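Local coordinates for abhydrolase domain-containing protein (Exiguobacterium antarcticum, PDB 5H3H) that probably hydrolyses esters, and perhaps forms peracids as a perhydrolase, as an esterase of the alpha/beta hydrolase family, at residues B[123-133]-B[196-205]; B[209-217]-B[258-269]. One frame throughout, in Å; residues are numbered along the deposited sequence.

Interaction 1 sits at the ligand pocket and interaction 2 on one side of the central sheet, their centres about 23 Å apart. In 123-133/196-205 the loop after strand 114-120 meets the end of helix 186-198, and Phe127 and Leu196 touch the bound ethaneperoxoic acid. The chain then passes from residue 205 into strand 211-217, which helix 255-267 packs against in 209-217/258-269; that contact does not reach the ligand, the side chain of Phe258 being about 12 Å from it. The two contacts follow one another along the chain and do not touch. Strand 114-120 relates them: it leads into loop 123-133 and is hydrogen-bonded alongside strand 211-217.

Interaction 1 of 2, residues B[123-133]-B[196-205]; sequences AAPVFTQRDGY and LRDEDLRDGL. With F50 (ethaneperoxoic acid), chain D.
Phe127 and Leu196 meet at the buried end of this contact, with CD2 of the leucine over one face of the ring, 4.1 Å from its centroid. With CG anti to the backbone N (chi1 -178°), the ring reaches the ligand, where Phe127 CE1 lies 3.8 Å from the methyl carbon CH3 of ethaneperoxoic acid. One residue on in each segment, the carbonyl oxygen of Arg197 takes two bonds: Thr128 OG1 donates to Arg197 O at 2.6 Å, and Arg130 NH2 approaches in the carbonyl plane, on a lone pair. Arg130 NH1 in turn holds Thr128 OG1, while a water accepts from Phe127 N and donates to the carbonyls of Leu196 and Glu199. Pro125, after a cis peptide, accepts a nearly straight bond from Leu201 N to its O (2.7 Å) and lays its ring across Arg202 CG and Leu205 CD1.

The outer side is looser. Arg202 grips Asp200 side-on through NE and NH2, and NH1 reaches exposed, poorly ordered Asp131 at OD1 (2.9 Å), the Asp131 carboxylate and the guanidinium nearly coplanar. A leucine in place of Arg202 would probably leave both carboxylates without their shared positive partner and let the Asp131 turn move more freely. Asp200 OD1 also receives Arg202 N, an Asx turn. Phe127 and Leu196 line the ethaneperoxoic acid site where the loop meets the helical insert, consistent with the cap over the active site in many alpha/beta hydrolases.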
loop_
_atom_site.group_PDB
_atom_site.type_symbol
_atom_site.label_atom_id
_atom_site.label_comp_id
_atom_site.label_asym_id
_atom_site.label_seq_id
_atom_site.Cartn_x
_atom_site.Cartn_y
_atom_site.Cartn_z
ATOM N N ALA B 123 -13.451 -12.507 -10.088
ATOM C CA ALA B 123 -13.220 -13.658 -9.217
ATOM C C ALA B 123 -12.807 -13.178 -7.830
ATOM O O ALA B 123 -11.686 -13.354 -7.367
ATOM C CB ALA B 123 -12.176 -14.565 -9.813
ATOM N N ALA B 124 -13.745 -12.569 -7.149
ATOM C CA ALA B 124 -13.440 -11.942 -5.848
ATOM C C ALA B 124 -14.701 -11.770 -5.037
ATOM O O ALA B 124 -15.755 -11.630 -5.626
ATOM C CB ALA B 124 -12.744 -10.603 -6.016
ATOM N N PRO B 125 -14.577 -11.778 -3.704
ATOM C CA PRO B 125 -13.271 -11.935 -2.966
ATOM C C PRO B 125 -12.607 -13.304 -2.949
ATOM O O PRO B 125 -11.416 -13.408 -2.557
ATOM C CB PRO B 125 -13.633 -11.563 -1.502
ATOM C CG PRO B 125 -15.128 -11.499 -1.462
ATOM C CD PRO B 125 -15.565 -11.082 -2.860
ATOM N N VAL B 126 -13.355 -14.337 -3.336
ATOM C CA VAL B 126 -12.836 -15.671 -3.435
ATOM C C VAL B 126 -13.579 -16.284 -4.587
ATOM O O VAL B 126 -14.755 -16.044 -4.794
ATOM C CB VAL B 126 -13.113 -16.551 -2.200
ATOM C CG1 VAL B 126 -12.023 -17.608 -2.047
ATOM C CG2 VAL B 126 -13.256 -15.750 -0.919
ATOM N N PHE B 127 -12.866 -17.084 -5.347
ATOM C CA PHE B 127 -13.483 -17.756 -6.518
ATOM C C PHE B 127 -14.153 -19.087 -6.122
ATOM O O PHE B 127 -14.993 -19.596 -6.857
ATOM C CB PHE B 127 -12.390 -17.999 -7.591
ATOM C CG PHE B 127 -12.885 -18.649 -8.864
ATOM C CD1 PHE B 127 -13.749 -17.985 -9.700
ATOM C CD2 PHE B 127 -12.437 -19.923 -9.226
ATOM C CE1 PHE B 127 -14.191 -18.556 -10.875
ATOM C CE2 PHE B 127 -12.852 -20.495 -10.388
ATOM C CZ PHE B 127 -13.731 -19.810 -11.235
ATOM N N THR B 128 -13.689 -19.667 -5.028
ATOM C CA THR B 128 -14.164 -20.971 -4.551
ATOM C C THR B 128 -14.835 -20.844 -3.163
ATOM O O THR B 128 -14.631 -19.856 -2.448
ATOM C CB THR B 128 -13.022 -22.026 -4.574
ATOM O OG1 THR B 128 -11.878 -21.581 -3.798
ATOM C CG2 THR B 128 -12.627 -22.273 -6.039
ATOM N N GLN B 129 -15.679 -21.814 -2.823
ATOM C CA GLN B 129 -16.464 -21.735 -1.570
ATOM C C GLN B 129 -15.564 -21.877 -0.345
ATOM O O GLN B 129 -14.486 -22.458 -0.421
ATOM C CB GLN B 129 -17.549 -22.802 -1.538
ATOM C CG GLN B 129 -18.442 -22.799 -2.757
ATOM C CD GLN B 129 -19.875 -23.266 -2.478
ATOM O OE1 GLN B 129 -20.184 -23.783 -1.389
ATOM N NE2 GLN B 129 -20.759 -23.065 -3.458
ATOM N N ARG B 130 -15.965 -21.249 0.753
ATOM C CA ARG B 130 -15.234 -21.284 2.022
ATOM C C ARG B 130 -16.249 -21.234 3.153
ATOM O O ARG B 130 -17.423 -20.906 2.919
ATOM C CB ARG B 130 -14.311 -20.087 2.213
ATOM C CG ARG B 130 -13.126 -19.983 1.283
ATOM C CD ARG B 130 -11.913 -20.842 1.633
ATOM N NE ARG B 130 -10.829 -20.470 0.722
ATOM C CZ ARG B 130 -10.793 -20.761 -0.579
ATOM N NH1 ARG B 130 -11.772 -21.463 -1.155
ATOM N NH2 ARG B 130 -9.775 -20.348 -1.319
ATOM N N ASP B 131 -15.756 -21.554 4.359
ATOM C CA ASP B 131 -16.469 -21.457 5.651
ATOM C C ASP B 131 -17.868 -20.783 5.645
ATOM O O ASP B 131 -18.878 -21.487 5.681
ATOM C CB ASP B 131 -15.536 -20.804 6.688
ATOM C CG ASP B 131 -14.767 -19.602 6.121
ATOM O OD1 ASP B 131 -15.426 -18.568 5.890
ATOM O OD2 ASP B 131 -13.529 -19.697 5.896
ATOM N N GLY B 132 -17.912 -19.451 5.595
ATOM C CA GLY B 132 -19.160 -18.678 5.486
ATOM C C GLY B 132 -19.211 -17.891 4.179
ATOM O O GLY B 132 -19.537 -16.688 4.157
ATOM N N TYR B 133 -18.859 -18.569 3.082
ATOM C CA TYR B 133 -18.828 -17.963 1.742
ATOM C C TYR B 133 -19.303 -19.071 0.823
ATOM O O TYR B 133 -18.514 -19.692 0.116
ATOM C CB TYR B 133 -17.409 -17.466 1.440
ATOM C CG TYR B 133 -17.234 -16.656 0.184
ATOM C CD1 TYR B 133 -17.572 -15.299 0.134
ATOM C CD2 TYR B 133 -16.712 -17.244 -0.965
ATOM C CE1 TYR B 133 -17.415 -14.573 -1.043
ATOM C CE2 TYR B 133 -16.515 -16.532 -2.120
ATOM C CZ TYR B 133 -16.829 -15.195 -2.178
ATOM O OH TYR B 133 -16.613 -14.552 -3.386
ATOM N N LEU B 196 -6.516 -19.383 -8.481
ATOM C CA LEU B 196 -7.988 -19.263 -8.436
ATOM C C LEU B 196 -8.565 -20.118 -7.327
ATOM O O LEU B 196 -9.455 -19.679 -6.581
ATOM C CB LEU B 196 -8.703 -19.560 -9.762
ATOM C CG LEU B 196 -8.672 -18.427 -10.787
ATOM C CD1 LEU B 196 -8.825 -19.000 -12.188
ATOM C CD2 LEU B 196 -9.703 -17.346 -10.513
ATOM N N ARG B 197 -8.026 -21.320 -7.155
ATOM C CA ARG B 197 -8.621 -22.166 -6.183
ATOM C C ARG B 197 -8.414 -21.613 -4.778
ATOM O O ARG B 197 -9.326 -21.659 -3.966
ATOM C CB ARG B 197 -8.144 -23.623 -6.341
ATOM C CG ARG B 197 -6.900 -24.115 -5.680
ATOM C CD ARG B 197 -7.158 -25.465 -4.960
ATOM N NE ARG B 197 -6.488 -26.557 -5.625
ATOM C CZ ARG B 197 -5.184 -26.829 -5.569
ATOM N NH1 ARG B 197 -4.326 -26.080 -4.875
ATOM N NH2 ARG B 197 -4.746 -27.868 -6.243
ATOM N N ASP B 198 -7.233 -21.054 -4.533
ATOM C CA ASP B 198 -6.737 -20.871 -3.161
ATOM C C ASP B 198 -6.782 -19.442 -2.642
ATOM O O ASP B 198 -6.807 -19.260 -1.431
ATOM C CB ASP B 198 -5.296 -21.333 -3.040
ATOM C CG ASP B 198 -5.129 -22.840 -3.108
ATOM O OD1 ASP B 198 -6.095 -23.639 -2.978
ATOM O OD2 ASP B 198 -3.984 -23.251 -3.316
ATOM N N GLU B 199 -6.781 -18.441 -3.511
ATOM C CA GLU B 199 -6.637 -17.047 -3.096
ATOM C C GLU B 199 -7.925 -16.540 -2.449
ATOM O O GLU B 199 -9.010 -16.927 -2.835
ATOM C CB GLU B 199 -6.256 -16.149 -4.275
ATOM C CG GLU B 199 -4.883 -16.385 -4.859
ATOM C CD GLU B 199 -3.781 -15.539 -4.251
ATOM O OE1 GLU B 199 -4.041 -14.699 -3.366
ATOM O OE2 GLU B 199 -2.634 -15.698 -4.661
ATOM N N ASP B 200 -7.794 -15.679 -1.445
ATOM C CA ASP B 200 -8.927 -15.252 -0.629
ATOM C C ASP B 200 -8.684 -13.786 -0.242
ATOM O O ASP B 200 -7.798 -13.507 0.553
ATOM C CB ASP B 200 -9.062 -16.175 0.623
ATOM C CG ASP B 200 -9.972 -15.573 1.772
ATOM O OD1 ASP B 200 -10.633 -14.493 1.617
ATOM O OD2 ASP B 200 -10.018 -16.204 2.847
ATOM N N LEU B 201 -9.435 -12.869 -0.837
ATOM C CA LEU B 201 -9.258 -11.449 -0.577
ATOM C C LEU B 201 -10.301 -10.873 0.378
ATOM O O LEU B 201 -10.427 -9.646 0.445
ATOM C CB LEU B 201 -9.293 -10.653 -1.892
ATOM C CG LEU B 201 -8.342 -11.141 -2.995
ATOM C CD1 LEU B 201 -8.541 -10.348 -4.271
ATOM C CD2 LEU B 201 -6.889 -11.067 -2.574
ATOM N N ARG B 202 -10.999 -11.706 1.164
ATOM C CA ARG B 202 -12.107 -11.166 2.003
ATOM C C ARG B 202 -11.649 -10.057 2.990
ATOM O O ARG B 202 -12.223 -8.980 3.024
ATOM C CB ARG B 202 -12.888 -12.276 2.732
ATOM C CG ARG B 202 -13.850 -12.967 1.780
ATOM C CD ARG B 202 -14.520 -14.129 2.427
ATOM N NE ARG B 202 -13.498 -15.087 2.828
ATOM C CZ ARG B 202 -13.689 -16.103 3.655
ATOM N NH1 ARG B 202 -14.914 -16.352 4.152
ATOM N NH2 ARG B 202 -12.651 -16.905 3.967
ATOM N N ASP B 203 -10.583 -10.309 3.717
ATOM C CA ASP B 203 -9.965 -9.300 4.616
ATOM C C ASP B 203 -9.604 -7.973 3.947
ATOM O O ASP B 203 -9.624 -6.913 4.584
ATOM C CB ASP B 203 -8.674 -9.873 5.275
ATOM C CG ASP B 203 -8.914 -10.499 6.661
ATOM O OD1 ASP B 203 -10.053 -10.503 7.192
ATOM O OD2 ASP B 203 -7.911 -10.975 7.245
ATOM N N GLY B 204 -9.233 -8.029 2.674
ATOM C CA GLY B 204 -8.706 -6.883 1.962
ATOM C C GLY B 204 -9.729 -5.907 1.406
ATOM O O GLY B 204 -9.411 -4.714 1.275
ATOM N N LEU B 205 -10.910 -6.394 1.016
ATOM C CA LEU B 205 -11.981 -5.543 0.459
ATOM C C LEU B 205 -12.269 -4.246 1.203
ATOM O O LEU B 205 -12.302 -3.181 0.594
ATOM C CB LEU B 205 -13.305 -6.335 0.297
ATOM C CG LEU B 205 -13.427 -7.457 -0.750
ATOM C CD1 LEU B 205 -14.884 -7.732 -1.109
ATOM C CD2 LEU B 205 -12.627 -7.134 -2.007
HETATM C C F50 D . -11.784 -16.384 -14.846
HETATM O OX1 F50 D . -12.278 -15.721 -17.269
HETATM O O F50 D . -10.777 -15.715 -14.740
HETATM O OXT F50 D . -12.706 -16.043 -15.943
HETATM C CH3 F50 D . -12.064 -17.502 -13.882
HETATM O O HOH W 1 -9.912 -17.189 -5.279
HETATM O O HOH W 2 -17.274 -14.501 4.717
#

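Interaction 2 of 2, residues B[209-217]-B[258-269]; sequences TVDTLIMHG and FTETLVSYVKSS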
loop_
_atom_site.group_PDB
_atom_site.type_symbol
_atom_site.label_atom_id
_atom_site.label_comp_id
_atom_site.label_asym_id
_atom_site.label_seq_id
_atom_site.Cartn_x
_atom_site.Cartn_y
_atom_site.Cartn_z
ATOM N N THR B 209 -9.890 1.884 -1.058
ATOM C CA THR B 209 -10.383 3.282 -0.935
ATOM C C THR B 209 -10.821 3.922 -2.245
ATOM O O THR B 209 -11.496 4.944 -2.227
ATOM C CB THR B 209 -9.264 4.241 -0.422
ATOM O OG1 THR B 209 -8.546 3.627 0.639
ATOM C CG2 THR B 209 -9.814 5.595 0.056
ATOM N N VAL B 210 -10.399 3.357 -3.369
ATOM C CA VAL B 210 -10.570 3.971 -4.672
ATOM C C VAL B 210 -12.033 3.860 -5.076
ATOM O O VAL B 210 -12.699 2.875 -4.735
ATOM C CB VAL B 210 -9.753 3.219 -5.775
ATOM C CG1 VAL B 210 -9.684 4.043 -7.040
ATOM C CG2 VAL B 210 -8.344 2.900 -5.301
ATOM N N ASP B 211 -12.496 4.843 -5.821
ATOM C CA ASP B 211 -13.791 4.790 -6.518
ATOM C C ASP B 211 -13.921 3.525 -7.339
ATOM O O ASP B 211 -13.123 3.317 -8.241
ATOM C CB ASP B 211 -13.919 5.959 -7.493
ATOM C CG ASP B 211 -14.226 7.319 -6.793
ATOM O OD1 ASP B 211 -14.327 7.410 -5.548
ATOM O OD2 ASP B 211 -14.370 8.313 -7.533
ATOM N N THR B 212 -14.939 2.713 -7.030
ATOM C CA THR B 212 -15.159 1.444 -7.730
ATOM C C THR B 212 -16.520 1.315 -8.452
ATOM O O THR B 212 -17.577 1.792 -7.958
ATOM C CB THR B 212 -14.887 0.288 -6.767
ATOM O OG1 THR B 212 -13.614 0.560 -6.119
ATOM C CG2 THR B 212 -14.827 -1.079 -7.514
ATOM N N LEU B 213 -16.461 0.710 -9.648
ATOM C CA LEU B 213 -17.632 0.208 -10.363
ATOM C C LEU B 213 -17.545 -1.305 -10.524
ATOM O O LEU B 213 -16.542 -1.798 -11.066
ATOM C CB LEU B 213 -17.684 0.807 -11.744
ATOM C CG LEU B 213 -18.798 0.261 -12.639
ATOM C CD1 LEU B 213 -20.135 0.624 -11.990
ATOM C CD2 LEU B 213 -18.690 0.797 -14.056
ATOM N N ILE B 214 -18.627 -2.014 -10.122
ATOM C CA ILE B 214 -18.756 -3.448 -10.267
ATOM C C ILE B 214 -19.731 -3.670 -11.425
ATOM O O ILE B 214 -20.850 -3.174 -11.383
ATOM C CB ILE B 214 -19.341 -4.140 -8.985
ATOM C CG1 ILE B 214 -18.648 -3.688 -7.683
ATOM C CG2 ILE B 214 -19.340 -5.673 -9.121
ATOM C CD1 ILE B 214 -17.162 -3.847 -7.722
ATOM N N MET B 215 -19.292 -4.438 -12.414
ATOM C CA MET B 215 -20.083 -4.810 -13.576
ATOM C C MET B 215 -20.191 -6.337 -13.463
ATOM O O MET B 215 -19.137 -7.016 -13.329
ATOM C CB MET B 215 -19.341 -4.388 -14.882
ATOM C CG MET B 215 -19.607 -2.962 -15.325
ATOM S SD MET B 215 -19.060 -2.453 -16.998
ATOM C CE MET B 215 -17.455 -2.173 -16.462
ATOM N N HIS B 216 -21.419 -6.913 -13.490
ATOM C CA HIS B 216 -21.501 -8.369 -13.378
ATOM C C HIS B 216 -22.802 -8.903 -14.018
ATOM O O HIS B 216 -23.861 -8.266 -13.899
ATOM C CB HIS B 216 -21.453 -8.753 -11.919
ATOM C CG HIS B 216 -20.785 -10.045 -11.645
ATOM N ND1 HIS B 216 -19.603 -10.108 -10.960
ATOM C CD2 HIS B 216 -21.165 -11.323 -11.870
ATOM C CE1 HIS B 216 -19.263 -11.379 -10.792
ATOM N NE2 HIS B 216 -20.197 -12.133 -11.351
ATOM N N GLY B 217 -22.661 -10.031 -14.722
ATOM C CA GLY B 217 -23.775 -10.753 -15.360
ATOM C C GLY B 217 -24.662 -11.475 -14.354
ATOM O O GLY B 217 -24.177 -12.234 -13.489
ATOM N N PHE B 258 -21.902 -2.988 -22.185
ATOM C CA PHE B 258 -20.640 -3.139 -21.459
ATOM C C PHE B 258 -19.676 -2.033 -21.888
ATOM O O PHE B 258 -19.153 -1.325 -21.026
ATOM C CB PHE B 258 -20.038 -4.532 -21.688
ATOM C CG PHE B 258 -18.798 -4.781 -20.873
ATOM C CD1 PHE B 258 -18.876 -5.217 -19.576
ATOM C CD2 PHE B 258 -17.556 -4.563 -21.402
ATOM C CE1 PHE B 258 -17.749 -5.422 -18.804
ATOM C CE2 PHE B 258 -16.434 -4.789 -20.647
ATOM C CZ PHE B 258 -16.527 -5.213 -19.349
ATOM N N THR B 259 -19.451 -1.884 -23.204
ATOM C CA THR B 259 -18.545 -0.853 -23.721
ATOM C C THR B 259 -18.959 0.563 -23.346
ATOM O O THR B 259 -18.173 1.348 -22.889
ATOM C CB THR B 259 -18.294 -0.960 -25.277
ATOM O OG1 THR B 259 -19.527 -1.037 -26.010
ATOM C CG2 THR B 259 -17.633 -2.164 -25.597
ATOM N N GLU B 260 -20.214 0.907 -23.505
ATOM C CA GLU B 260 -20.569 2.280 -23.270
ATOM C C GLU B 260 -20.677 2.636 -21.762
ATOM O O GLU B 260 -20.362 3.727 -21.399
ATOM C CB GLU B 260 -21.794 2.637 -24.119
ATOM C CG GLU B 260 -21.545 2.525 -25.637
ATOM C CD GLU B 260 -20.472 3.481 -26.209
ATOM O OE1 GLU B 260 -19.731 3.056 -27.122
ATOM O OE2 GLU B 260 -20.376 4.655 -25.789
ATOM N N THR B 261 -20.989 1.679 -20.880
ATOM C CA THR B 261 -20.807 1.838 -19.429
ATOM C C THR B 261 -19.320 2.058 -19.026
ATOM O O THR B 261 -18.993 2.850 -18.135
ATOM C CB THR B 261 -21.327 0.573 -18.695
ATOM O OG1 THR B 261 -22.688 0.309 -19.073
ATOM C CG2 THR B 261 -21.278 0.713 -17.195
ATOM N N LEU B 262 -18.425 1.343 -19.693
ATOM C CA LEU B 262 -16.989 1.368 -19.355
ATOM C C LEU B 262 -16.467 2.758 -19.743
ATOM O O LEU B 262 -15.801 3.454 -18.990
ATOM C CB LEU B 262 -16.317 0.260 -20.157
ATOM C CG LEU B 262 -15.021 -0.386 -19.735
ATOM C CD1 LEU B 262 -14.441 -1.139 -20.945
ATOM C CD2 LEU B 262 -14.004 0.602 -19.183
ATOM N N VAL B 263 -16.884 3.194 -20.920
ATOM C CA VAL B 263 -16.470 4.453 -21.472
ATOM C C VAL B 263 -16.942 5.636 -20.665
ATOM O O VAL B 263 -16.184 6.574 -20.460
ATOM C CB VAL B 263 -16.975 4.591 -22.931
ATOM C CG1 VAL B 263 -16.889 6.036 -23.424
ATOM C CG2 VAL B 263 -16.169 3.633 -23.829
ATOM N N SER B 264 -18.222 5.607 -20.299
ATOM C CA SER B 264 -18.796 6.628 -19.454
ATOM C C SER B 264 -18.078 6.752 -18.127
ATOM O O SER B 264 -17.818 7.853 -17.696
ATOM C CB SER B 264 -20.277 6.317 -19.177
ATOM O OG SER B 264 -21.041 6.325 -20.366
ATOM N N TYR B 265 -17.796 5.628 -17.466
ATOM C CA TYR B 265 -17.069 5.637 -16.210
ATOM C C TYR B 265 -15.610 6.118 -16.349
ATOM O O TYR B 265 -15.122 6.838 -15.479
ATOM C CB TYR B 265 -17.105 4.260 -15.565
ATOM C CG TYR B 265 -16.778 4.201 -14.100
ATOM C CD1 TYR B 265 -17.627 4.787 -13.131
ATOM C CD2 TYR B 265 -15.641 3.563 -13.658
ATOM C CE1 TYR B 265 -17.323 4.704 -11.781
ATOM C CE2 TYR B 265 -15.320 3.495 -12.321
ATOM C CZ TYR B 265 -16.160 4.052 -11.361
ATOM O OH TYR B 265 -15.804 3.967 -10.006
ATOM N N VAL B 266 -14.923 5.733 -17.424
ATOM C CA VAL B 266 -13.583 6.306 -17.685
ATOM C C VAL B 266 -13.668 7.833 -17.816
ATOM O O VAL B 266 -12.851 8.527 -17.219
ATOM C CB VAL B 266 -12.761 5.660 -18.854
ATOM C CG1 VAL B 266 -12.835 4.133 -18.830
ATOM C CG2 VAL B 266 -13.114 6.200 -20.219
ATOM N N LYS B 267 -14.687 8.320 -18.548
ATOM C CA LYS B 267 -14.997 9.781 -18.647
ATOM C C LYS B 267 -15.317 10.462 -17.293
ATOM O O LYS B 267 -14.824 11.551 -17.035
ATOM C CB LYS B 267 -16.137 10.046 -19.675
ATOM C CG LYS B 267 -15.719 9.951 -21.146
ATOM C CD LYS B 267 -16.916 9.820 -22.080
ATOM C CE LYS B 267 -16.584 10.122 -23.534
ATOM N NZ LYS B 267 -16.583 11.599 -23.876
ATOM N N SER B 268 -16.139 9.830 -16.435
ATOM C CA SER B 268 -16.381 10.327 -15.083
ATOM C C SER B 268 -16.783 9.275 -14.046
ATOM O O SER B 268 -17.656 8.446 -14.299
ATOM C CB SER B 268 -17.491 11.364 -15.101
ATOM O OG SER B 268 -18.135 11.433 -13.837
ATOM N N SER B 269 -16.229 9.424 -12.842
ATOM C CA SER B 269 -16.477 8.532 -11.712
ATOM C C SER B 269 -17.805 8.867 -11.039
ATOM O O SER B 269 -18.582 7.978 -10.731
ATOM C CB SER B 269 -15.329 8.659 -10.696
ATOM O OG SER B 269 -15.426 9.868 -9.945
#
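Apolar packing of a helix on a strand makes up most of this contact: helix 258-267 lies against one side of strand 211-217 in the central sheet, and the two run antiparallel at 176°, their axes 10.7 Å apart. Leu213, Met215, Thr261 and Tyr265 fill the space between them. Leu213 sets its CB over one face of the Tyr265 ring, 3.7 Å from the centroid and close to the ring normal, a CH-pi contact in which the leucine and tyrosine side chains run alongside, pointing opposite ways. The tyrosine's CG is anti to its own backbone N (chi1 -162°), and this carries the ring across to the strand, where Tyr265 OH stands 3.2 Å from Thr212 C. Lys116 of the adjoining strand 114-120 makes a cation-pi contact with the same ring.

This is the alpha/beta hydrolase core, in which helices flank a mostly parallel sheet; strand 211-217 is bordered by strands 114-120 and 239-243, and helix 255-267 is the last in the modelled chain.

Farther along, Met215 crosses Phe258 at about a right angle. Its SD lies obliquely to the ring, 4.3 Å from the centroid, a Met-aromatic contact, and the bend at chi3 (-82°) turns the CE methyl to 4.0 Å from Phe258 CE1. Thr261 CG2 touches both strand side chains where they adjoin, 3.9 Å from Met215 SD and 4.1 Å from Leu213 CD2. At the exposed end, beyond the helix, Ser269 OG donates to Asp211 OD2 at 3.1 Å, meeting the oxygen nearly end-on.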